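Local coordinates for sensory box/response regulator (PDB 5YRP), which is an EAL-domain protein of a modified TIM-barrel fold that carries a bound magnesium ion, at residues H9-R17 against Y221-I232. Residues are numbered along the deposited sequence; the frame is centred on the assembly and turned at random.
Sequences HYLPEIDMR and YRAQGFLLSKPI
Ile14 and Ala223 join the first strand of this EAL domain to its last: Ile14 N bonds Ala223 O at 2.9 Å, and Ala223 N returns the bond to Ile14 O. This antiparallel seam closes the sheet of the modified TIM barrel seen in the EAL family. Met16 N extends it with a nearly straight bond to Tyr221 O (177°). Beyond Ala223 the later segment loops away from the strand pairing through 225-230, then rejoins at Tyr10 and Ile232, whose backbones bond each other in both directions. The close packing lies on the side of Ile14 and Ala223. There Ile14 CD1 reaches Leu228 CG at 3.6 Å, and the selenium of Met16, a selenomethionine, rests on Ala223 CB, with helix 209-218 beyond it. Pro231 CB sits over one face of the His9 ring, 3.5 Å from its centroid. At the solvent end Arg17 bends at chi3 (-60°), laying its guanidinium flat on the Tyr221 ring with the planes 11° apart. Asp15 OD1 bridges to Arg17 NE from out of the guanidinium plane and also accepts Arg17 N in an Asx turn; the OD2 bonds at the edge are weak. Inside, the extended Glu13 faces two arginines: OE2 pairs with Arg83, while OE1 lies at the edge of the Arg222 guanidinium, in a salt bridge modelled too short to trust in detail. Strand pairing and apolar packing thus hold the inner part, whereas the solvent end relies on the Arg17-Tyr221 cation-pi stack and the Asp15 salt bridge.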
ATOM      1  N   HIS A   9      29.280   3.182  -1.335  1.00 60.14           N
ATOM      2  CA  HIS A   9      29.082   1.742  -1.288  1.00 60.47           C
ATOM      3  C   HIS A   9      28.127   1.448  -2.423  1.00 58.79           C
ATOM      4  O   HIS A   9      27.130   2.151  -2.580  1.00 60.40           O
ATOM      5  CB  HIS A   9      28.430   1.386   0.052  1.00 63.33           C
ATOM      6  CG  HIS A   9      28.708  -0.003   0.531  1.00 65.72           C
ATOM      7  ND1 HIS A   9      27.961  -0.603   1.523  1.00 65.66           N
ATOM      8  CD2 HIS A   9      29.652  -0.905   0.171  1.00 67.91           C
ATOM      9  CE1 HIS A   9      28.437  -1.811   1.759  1.00 67.79           C
ATOM     10  NE2 HIS A   9      29.459  -2.023   0.948  1.00 69.23           N
ATOM     11  N   TYR A  10      28.411   0.439  -3.229  1.00 55.98           N
ATOM     12  CA  TYR A  10      27.586   0.198  -4.410  1.00 53.94           C
ATOM     13  C   TYR A  10      26.991  -1.195  -4.441  1.00 52.32           C
ATOM     14  O   TYR A  10      27.709  -2.187  -4.524  1.00 50.60           O
ATOM     15  CB  TYR A  10      28.388   0.458  -5.669  1.00 54.71           C
ATOM     16  CG  TYR A  10      28.813   1.887  -5.817  1.00 55.75           C
ATOM     17  CD1 TYR A  10      27.991   2.809  -6.458  1.00 55.46           C
ATOM     18  CD2 TYR A  10      30.035   2.323  -5.318  1.00 55.82           C
ATOM     19  CE1 TYR A  10      28.372   4.128  -6.600  1.00 56.61           C
ATOM     20  CE2 TYR A  10      30.428   3.642  -5.456  1.00 58.05           C
ATOM     21  CZ  TYR A  10      29.593   4.542  -6.097  1.00 58.23           C
ATOM     22  OH  TYR A  10      29.977   5.858  -6.239  1.00 59.60           O
ATOM     23  N   LEU A  11      25.665  -1.246  -4.364  1.00 52.79           N
ATOM     24  CA  LEU A  11      24.915  -2.497  -4.428  1.00 53.26           C
ATOM     25  C   LEU A  11      24.479  -2.718  -5.868  1.00 52.65           C
ATOM     26  O   LEU A  11      23.584  -2.023  -6.350  1.00 53.15           O
ATOM     27  CB  LEU A  11      23.691  -2.423  -3.508  1.00 54.35           C
ATOM     28  CG  LEU A  11      22.664  -3.558  -3.564  1.00 55.35           C
ATOM     29  CD1 LEU A  11      23.324  -4.924  -3.429  1.00 56.89           C
ATOM     30  CD2 LEU A  11      21.620  -3.369  -2.474  1.00 55.37           C
ATOM     31  N   PRO A  12      25.110  -3.679  -6.567  1.00 51.99           N
ATOM     32  CA  PRO A  12      24.777  -3.843  -7.973  1.00 51.94           C
ATOM     33  C   PRO A  12      23.439  -4.530  -8.189  1.00 52.89           C
ATOM     34  O   PRO A  12      23.001  -5.346  -7.374  1.00 51.07           O
ATOM     35  CB  PRO A  12      25.913  -4.711  -8.510  1.00 52.16           C
ATOM     36  CG  PRO A  12      26.365  -5.494  -7.345  1.00 52.05           C
ATOM     37  CD  PRO A  12      26.119  -4.657  -6.124  1.00 52.71           C
ATOM     38  N   GLU A  13      22.816  -4.178  -9.306  1.00 55.24           N
ATOM     39  CA  GLU A  13      21.514  -4.692  -9.698  1.00 56.46           C
ATOM     40  C   GLU A  13      21.675  -5.503 -10.969  1.00 55.43           C
ATOM     41  O   GLU A  13      22.013  -4.959 -12.022  1.00 54.79           O
ATOM     42  CB  GLU A  13      20.563  -3.529  -9.951  1.00 56.78           C
ATOM     43  CG  GLU A  13      19.192  -3.928 -10.460  1.00 56.55           C
ATOM     44  CD  GLU A  13      18.362  -2.719 -10.815  1.00 58.64           C
ATOM     45  OE1 GLU A  13      17.625  -2.777 -11.819  1.00 59.89           O
ATOM     46  OE2 GLU A  13      18.457  -1.700 -10.098  1.00 60.44           O
ATOM     47  N   ILE A  14      21.415  -6.801 -10.874  1.00 54.83           N
ATOM     48  CA  ILE A  14      21.699  -7.696 -11.981  1.00 56.07           C
ATOM     49  C   ILE A  14      20.439  -8.259 -12.626  1.00 55.38           C
ATOM     50  O   ILE A  14      19.373  -8.291 -12.021  1.00 54.40           O
ATOM     51  CB  ILE A  14      22.615  -8.857 -11.542  1.00 57.00           C
ATOM     52  CG1 ILE A  14      21.894  -9.794 -10.573  1.00 58.34           C
ATOM     53  CG2 ILE A  14      23.884  -8.315 -10.897  1.00 56.83           C
ATOM     54  CD1 ILE A  14      22.550 -11.154 -10.475  1.00 60.19           C
ATOM     55  N   ASP A  15      20.586  -8.681 -13.877  1.00 55.78           N
ATOM     56  CA  ASP A  15      19.604  -9.514 -14.543  1.00 56.18           C
ATOM     57  C   ASP A  15      19.822 -10.942 -14.063  1.00 56.50           C
ATOM     58  O   ASP A  15      20.860 -11.537 -14.332  1.00 55.42           O
ATOM     59  CB  ASP A  15      19.794  -9.441 -16.059  1.00 57.06           C
ATOM     60  CG  ASP A  15      18.740 -10.223 -16.828  1.00 57.53           C
ATOM     61  OD1 ASP A  15      17.883 -10.885 -16.201  1.00 56.60           O
ATOM     62  OD2 ASP A  15      18.773 -10.172 -18.075  1.00 57.91           O
HETATM   63  N   MSE A  16      18.842 -11.492 -13.359  1.00 57.89           N
HETATM   64  CA  MSE A  16      18.983 -12.818 -12.751  1.00 59.98           C
HETATM   65  C   MSE A  16      18.954 -13.946 -13.736  1.00 59.83           C
HETATM   66  O   MSE A  16      19.288 -15.084 -13.392  1.00 59.47           O
HETATM   67  CB  MSE A  16      17.839 -13.037 -11.788  1.00 62.89           C
HETATM   68  CG  MSE A  16      17.956 -12.116 -10.591  1.00 65.96           C
HETATM   69 SE   MSE A  16      16.576 -12.687  -9.315  1.00 75.60          SE
HETATM   70  CE  MSE A  16      14.996 -12.025 -10.290  1.00 72.92           C
ATOM     71  N   ARG A  17      18.530 -13.652 -14.961  1.00 59.69           N
ATOM     72  CA  ARG A  17      18.573 -14.622 -16.047  1.00 60.13           C
ATOM     73  C   ARG A  17      20.022 -14.816 -16.495  1.00 60.05           C
ATOM     74  O   ARG A  17      20.540 -15.930 -16.493  1.00 59.63           O
ATOM     75  CB  ARG A  17      17.714 -14.148 -17.225  1.00 60.37           C
ATOM     76  CG  ARG A  17      16.246 -13.902 -16.883  1.00 59.81           C
ATOM     77  CD  ARG A  17      15.443 -13.378 -18.069  1.00 58.92           C
ATOM     78  NE  ARG A  17      15.954 -12.104 -18.580  1.00 59.46           N
ATOM     79  CZ  ARG A  17      15.300 -11.293 -19.411  1.00 60.94           C
ATOM     80  NH1 ARG A  17      15.872 -10.157 -19.805  1.00 60.64           N
ATOM     81  NH2 ARG A  17      14.081 -11.599 -19.847  1.00 62.55           N
ATOM     82  N   TYR A 221      12.834  -9.981 -13.545  1.00 60.81           N
ATOM     83  CA  TYR A 221      14.193 -10.434 -13.865  1.00 61.15           C
ATOM     84  C   TYR A 221      15.301  -9.575 -13.229  1.00 60.18           C
ATOM     85  O   TYR A 221      16.385 -10.081 -12.936  1.00 62.19           O
ATOM     86  CB  TYR A 221      14.382 -10.567 -15.387  1.00 61.53           C
ATOM     87  CG  TYR A 221      14.336  -9.275 -16.190  1.00 63.53           C
ATOM     88  CD1 TYR A 221      15.488  -8.511 -16.388  1.00 64.36           C
ATOM     89  CD2 TYR A 221      13.152  -8.838 -16.788  1.00 63.27           C
ATOM     90  CE1 TYR A 221      15.459  -7.339 -17.135  1.00 64.20           C
ATOM     91  CE2 TYR A 221      13.113  -7.666 -17.537  1.00 62.95           C
ATOM     92  CZ  TYR A 221      14.271  -6.922 -17.708  1.00 63.72           C
ATOM     93  OH  TYR A 221      14.254  -5.759 -18.450  1.00 62.75           O
ATOM     94  N   ARG A 222      15.027  -8.290 -13.009  1.00 57.42           N
ATOM     95  CA  ARG A 222      15.990  -7.391 -12.365  1.00 54.50           C
ATOM     96  C   ARG A 222      15.923  -7.551 -10.855  1.00 52.90           C
ATOM     97  O   ARG A 222      14.836  -7.618 -10.283  1.00 53.88           O
ATOM     98  CB  ARG A 222      15.689  -5.935 -12.711  1.00 54.47           C
ATOM     99  CG  ARG A 222      15.631  -5.632 -14.196  1.00 54.43           C
ATOM    100  CD  ARG A 222      15.174  -4.206 -14.447  1.00 55.16           C
ATOM    101  NE  ARG A 222      15.943  -3.580 -15.523  1.00 56.99           N
ATOM    102  CZ  ARG A 222      17.039  -2.831 -15.358  1.00 58.18           C
ATOM    103  NH1 ARG A 222      17.536  -2.580 -14.150  1.00 57.81           N
ATOM    104  NH2 ARG A 222      17.649  -2.319 -16.422  1.00 59.44           N
ATOM    105  N   ALA A 223      17.079  -7.588 -10.205  1.00 52.21           N
ATOM    106  CA  ALA A 223      17.123  -7.779  -8.757  1.00 52.27           C
ATOM    107  C   ALA A 223      18.436  -7.347  -8.100  1.00 52.39           C
ATOM    108  O   ALA A 223      19.474  -7.235  -8.755  1.00 50.29           O
ATOM    109  CB  ALA A 223      16.828  -9.230  -8.420  1.00 51.89           C
ATOM    110  N   GLN A 224      18.347  -7.100  -6.793  1.00 53.87           N
ATOM    111  CA  GLN A 224      19.491  -6.835  -5.927  1.00 56.01           C
ATOM    112  C   GLN A 224      19.412  -7.771  -4.727  1.00 59.09           C
ATOM    113  O   GLN A 224      18.321  -8.160  -4.314  1.00 62.00           O
ATOM    114  CB  GLN A 224      19.468  -5.397  -5.421  1.00 56.35           C
ATOM    115  CG  GLN A 224      19.330  -4.339  -6.500  1.00 57.84           C
ATOM    116  CD  GLN A 224      19.412  -2.930  -5.942  1.00 58.91           C
ATOM    117  OE1 GLN A 224      19.593  -2.738  -4.743  1.00 59.84           O
ATOM    118  NE2 GLN A 224      19.274  -1.935  -6.812  1.00 59.77           N
ATOM    119  N   GLY A 225      20.560  -8.128  -4.158  1.00 61.62           N
ATOM    120  CA  GLY A 225      20.584  -8.993  -2.976  1.00 63.60           C
ATOM    121  C   GLY A 225      21.945  -9.580  -2.662  1.00 64.62           C
ATOM    122  O   GLY A 225      22.801  -9.674  -3.540  1.00 64.02           O
ATOM    123  N   PHE A 226      22.131  -9.989  -1.405  1.00 66.70           N
ATOM    124  CA  PHE A 226      23.394 -10.591  -0.955  1.00 68.92           C
ATOM    125  C   PHE A 226      23.729 -11.855  -1.752  1.00 64.74           C
ATOM    126  O   PHE A 226      24.896 -12.135  -2.025  1.00 62.13           O
ATOM    127  CB  PHE A 226      23.358 -10.927   0.548  1.00 73.24           C
ATOM    128  CG  PHE A 226      23.261  -9.720   1.461  1.00 79.19           C
ATOM    129  CD1 PHE A 226      24.081  -8.605   1.283  1.00 81.20           C
ATOM    130  CD2 PHE A 226      22.369  -9.717   2.532  1.00 82.36           C
ATOM    131  CE1 PHE A 226      23.990  -7.509   2.134  1.00 81.46           C
ATOM    132  CE2 PHE A 226      22.277  -8.624   3.385  1.00 83.02           C
ATOM    133  CZ  PHE A 226      23.089  -7.519   3.185  1.00 81.79           C
ATOM    134  N   LEU A 227      22.695 -12.610  -2.113  1.00 62.18           N
ATOM    135  CA  LEU A 227      22.841 -13.807  -2.941  1.00 61.18           C
ATOM    136  C   LEU A 227      23.380 -13.478  -4.329  1.00 59.03           C
ATOM    137  O   LEU A 227      24.219 -14.195  -4.864  1.00 57.41           O
ATOM    138  CB  LEU A 227      21.487 -14.494  -3.098  1.00 61.49           C
ATOM    139  CG  LEU A 227      21.495 -15.829  -3.848  1.00 62.19           C
ATOM    140  CD1 LEU A 227      21.953 -16.953  -2.934  1.00 62.91           C
ATOM    141  CD2 LEU A 227      20.117 -16.123  -4.418  1.00 61.99           C
ATOM    142  N   LEU A 228      22.867 -12.398  -4.908  1.00 57.83           N
ATOM    143  CA  LEU A 228      23.242 -11.970  -6.251  1.00 57.80           C
ATOM    144  C   LEU A 228      24.614 -11.304  -6.237  1.00 58.43           C
ATOM    145  O   LEU A 228      25.515 -11.686  -6.988  1.00 58.64           O
ATOM    146  CB  LEU A 228      22.195 -11.001  -6.801  1.00 58.17           C
ATOM    147  CG  LEU A 228      20.873 -11.605  -7.293  1.00 59.18           C
ATOM    148  CD1 LEU A 228      20.291 -12.643  -6.346  1.00 60.99           C
ATOM    149  CD2 LEU A 228      19.857 -10.505  -7.541  1.00 58.88           C
ATOM    150  N   SER A 229      24.756 -10.300  -5.380  1.00 58.05           N
ATOM    151  CA  SER A 229      26.032  -9.635  -5.175  1.00 57.50           C
ATOM    152  C   SER A 229      25.997  -8.743  -3.947  1.00 58.93           C
ATOM    153  O   SER A 229      25.032  -8.014  -3.723  1.00 58.88           O
ATOM    154  CB  SER A 229      26.400  -8.794  -6.387  1.00 57.90           C
ATOM    155  OG  SER A 229      27.492  -7.945  -6.082  1.00 57.96           O
ATOM    156  N   LYS A 230      27.077  -8.787  -3.175  1.00 62.07           N
ATOM    157  CA  LYS A 230      27.210  -7.973  -1.966  1.00 63.28           C
ATOM    158  C   LYS A 230      27.423  -6.519  -2.376  1.00 61.68           C
ATOM    159  O   LYS A 230      27.810  -6.248  -3.517  1.00 62.69           O
ATOM    160  CB  LYS A 230      28.406  -8.424  -1.114  1.00 66.89           C
ATOM    161  CG  LYS A 230      28.532  -9.924  -0.866  1.00 70.33           C
ATOM    162  CD  LYS A 230      27.493 -10.446   0.116  1.00 73.31           C
ATOM    163  CE  LYS A 230      27.524 -11.968   0.214  1.00 74.87           C
ATOM    164  NZ  LYS A 230      28.816 -12.495   0.739  1.00 76.83           N
ATOM    165  N   PRO A 231      27.164  -5.573  -1.457  1.00 59.37           N
ATOM    166  CA  PRO A 231      27.534  -4.187  -1.741  1.00 58.06           C
ATOM    167  C   PRO A 231      29.051  -3.990  -1.726  1.00 56.67           C
ATOM    168  O   PRO A 231      29.720  -4.411  -0.780  1.00 55.09           O
ATOM    169  CB  PRO A 231      26.864  -3.403  -0.609  1.00 58.23           C
ATOM    170  CG  PRO A 231      25.770  -4.281  -0.121  1.00 59.21           C
ATOM    171  CD  PRO A 231      26.291  -5.676  -0.276  1.00 59.45           C
ATOM    172  N   ILE A 232      29.570  -3.350  -2.771  1.00 56.72           N
ATOM    173  CA  ILE A 232      31.015  -3.240  -3.001  1.00 57.94           C
ATOM    174  C   ILE A 232      31.453  -1.818  -3.345  1.00 57.97           C
ATOM    175  O   ILE A 232      30.645  -0.990  -3.777  1.00 57.45           O
ATOM    176  CB  ILE A 232      31.482  -4.181  -4.135  1.00 59.30           C
ATOM    177  CG1 ILE A 232      30.694  -3.914  -5.425  1.00 59.53           C
ATOM    178  CG2 ILE A 232      31.345  -5.635  -3.700  1.00 59.69           C
ATOM    179  CD1 ILE A 232      31.226  -4.639  -6.641  1.00 59.16           C
TER